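Local coordinates for protein DNA endonuclease I-CeuI (PDB 2EX5) that cuts DNA as a magnesium-dependent homing endonuclease of the LAGLIDADG family, making a staggered break near the insertion site of its own intron, at residues C[127-132]-C[158-163]. The protein carries 1 engineered substitution. Numbering follows the deposited sequence.
Sequences QSLEEK and ALLELF
Leu-160, on helix 147-164, reaches across to Leu-129 and Glu-130 on helix 126-141, a small worked example of how one branched side chain can bridge two helices. Leu-160 CB lies 4.2 Å from CG of Glu-130, so the first carbon already meets the aliphatic base of the glutamate. The next carbon, CG, stays equally near that same Glu-130 CG, as the leucine and glutamate side chains run side by side, headed opposite ways. The fork then divides the work. Leu-160 CD2 comes closest to the neighbouring helix, touching the backbone at Glu-130 N at 4.0 Å and also CB of Leu-129 at 4.1 Å. Leu-160 CD1 takes another course, nearly eclipsing CA of its own residue (chi2 10°), and this Leu-160 CD1 ends 4.3 Å from Leu-129 CD2. The leucine pair is thus in methyl-to-methyl as well as methyl-to-CB contact. Glu-130 offers its CG methylene to the leucine, and its CD lies trans to CA across the CB-CG bond (chi2 -174°), carrying the carboxylate past the apolar contact. No hydrogen bond crosses between the two segments; the join is one of van der Waals contact, with only 150 Å² buried. Pro-83, on strand 79-90, touches both leucines, and Ile-134 also touches Leu-160. The Leu-129 side chain lies about 7 Å from a bound calcium ion and from that of Asp-82, a magnesium ligand, while the DNA-contacting Arg-126 adjoins Leu-160. Here a small leucine contact, flanked by Glu-130, links two helices and strand 79-90 of the LAGLIDADG endonuclease fold, beside its metal site and DNA.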
# COMPACT_ATOMS: atom_id res chain seq x y z
N GLN C 127 -8.95 -19.95 -13.71
CA GLN C 127 -7.85 -20.96 -13.62
C GLN C 127 -6.62 -20.24 -13.16
O GLN C 127 -5.94 -20.71 -12.27
CB GLN C 127 -7.38 -21.59 -14.95
CG GLN C 127 -8.28 -22.16 -15.99
CD GLN C 127 -7.38 -22.75 -17.18
OE1 GLN C 127 -7.56 -23.91 -17.57
NE2 GLN C 127 -6.40 -21.93 -17.73
N SER C 128 -6.27 -19.14 -13.80
CA SER C 128 -5.16 -18.28 -13.33
C SER C 128 -5.20 -17.94 -11.82
O SER C 128 -4.20 -17.87 -11.16
CB SER C 128 -5.19 -16.97 -14.07
OG SER C 128 -5.23 -17.14 -15.44
N LEU C 129 -6.37 -17.60 -11.33
CA LEU C 129 -6.58 -17.18 -9.96
C LEU C 129 -6.25 -18.37 -9.05
O LEU C 129 -5.53 -18.28 -8.06
CB LEU C 129 -8.09 -16.75 -9.87
CG LEU C 129 -8.59 -15.31 -9.67
CD1 LEU C 129 -7.57 -14.15 -9.79
CD2 LEU C 129 -10.00 -15.01 -10.10
N GLU C 130 -6.78 -19.52 -9.41
CA GLU C 130 -6.40 -20.78 -8.78
C GLU C 130 -4.99 -21.35 -8.92
O GLU C 130 -4.43 -21.98 -7.99
CB GLU C 130 -7.26 -21.79 -9.46
CG GLU C 130 -8.22 -22.31 -8.59
CD GLU C 130 -8.95 -23.40 -9.29
OE1 GLU C 130 -9.96 -23.03 -9.99
OE2 GLU C 130 -8.45 -24.56 -9.12
N GLU C 131 -4.43 -21.23 -10.12
CA GLU C 131 -3.12 -21.91 -10.41
C GLU C 131 -1.96 -20.98 -10.14
O GLU C 131 -0.82 -21.37 -9.82
CB GLU C 131 -3.13 -22.44 -11.86
CG GLU C 131 -4.30 -23.41 -12.09
CD GLU C 131 -4.35 -24.01 -13.49
OE1 GLU C 131 -3.73 -23.49 -14.45
OE2 GLU C 131 -5.05 -25.04 -13.61
N LYS C 132 -2.26 -19.70 -10.24
CA LYS C 132 -1.19 -18.68 -10.11
C LYS C 132 -1.36 -17.80 -8.90
O LYS C 132 -0.45 -17.73 -8.09
CB LYS C 132 -1.14 -17.90 -11.40
CG LYS C 132 -0.57 -18.79 -12.49
CD LYS C 132 -0.97 -18.30 -13.87
CE LYS C 132 0.27 -18.64 -14.83
NZ LYS C 132 1.02 -19.82 -14.16
N ALA C 158 -11.99 -20.80 -1.22
CA ALA C 158 -13.20 -21.67 -0.96
C ALA C 158 -14.20 -21.47 -2.07
O ALA C 158 -14.78 -22.41 -2.55
CB ALA C 158 -13.84 -21.32 0.42
N LEU C 159 -14.35 -20.25 -2.53
CA LEU C 159 -15.28 -19.89 -3.65
C LEU C 159 -14.86 -20.48 -4.92
O LEU C 159 -15.67 -20.98 -5.65
CB LEU C 159 -15.30 -18.40 -3.95
CG LEU C 159 -16.36 -17.57 -3.28
CD1 LEU C 159 -17.79 -18.23 -3.34
CD2 LEU C 159 -15.84 -17.30 -1.95
N LEU C 160 -13.57 -20.37 -5.20
CA LEU C 160 -13.04 -20.90 -6.46
C LEU C 160 -13.32 -22.41 -6.54
O LEU C 160 -13.62 -22.92 -7.64
CB LEU C 160 -11.53 -20.55 -6.62
CG LEU C 160 -10.89 -19.33 -7.37
CD1 LEU C 160 -11.71 -18.24 -7.83
CD2 LEU C 160 -9.63 -18.78 -6.72
N GLU C 161 -13.28 -23.12 -5.39
CA GLU C 161 -13.46 -24.61 -5.39
C GLU C 161 -14.89 -24.95 -5.55
O GLU C 161 -15.21 -25.87 -6.24
CB GLU C 161 -12.87 -25.30 -4.14
CG GLU C 161 -11.40 -24.88 -3.83
CD GLU C 161 -10.72 -25.63 -2.58
OE1 GLU C 161 -11.32 -26.65 -2.09
OE2 GLU C 161 -9.60 -25.21 -2.13
N LEU C 162 -15.78 -24.21 -4.89
CA LEU C 162 -17.23 -24.25 -5.15
C LEU C 162 -17.58 -24.08 -6.64
O LEU C 162 -18.35 -24.85 -7.18
CB LEU C 162 -17.95 -23.13 -4.35
CG LEU C 162 -18.47 -23.31 -2.89
CD1 LEU C 162 -19.19 -24.66 -2.59
CD2 LEU C 162 -17.44 -23.00 -1.82
N PHE C 163 -17.02 -23.06 -7.30
CA PHE C 163 -17.29 -22.81 -8.73
C PHE C 163 -16.84 -23.94 -9.59
O PHE C 163 -17.55 -24.29 -10.51
CB PHE C 163 -16.64 -21.52 -9.27
CG PHE C 163 -17.07 -20.27 -8.57
CD1 PHE C 163 -18.42 -20.03 -8.29
CD2 PHE C 163 -16.15 -19.32 -8.23
CE1 PHE C 163 -18.84 -18.87 -7.66
CE2 PHE C 163 -16.58 -18.17 -7.61
CZ PHE C 163 -17.93 -17.94 -7.31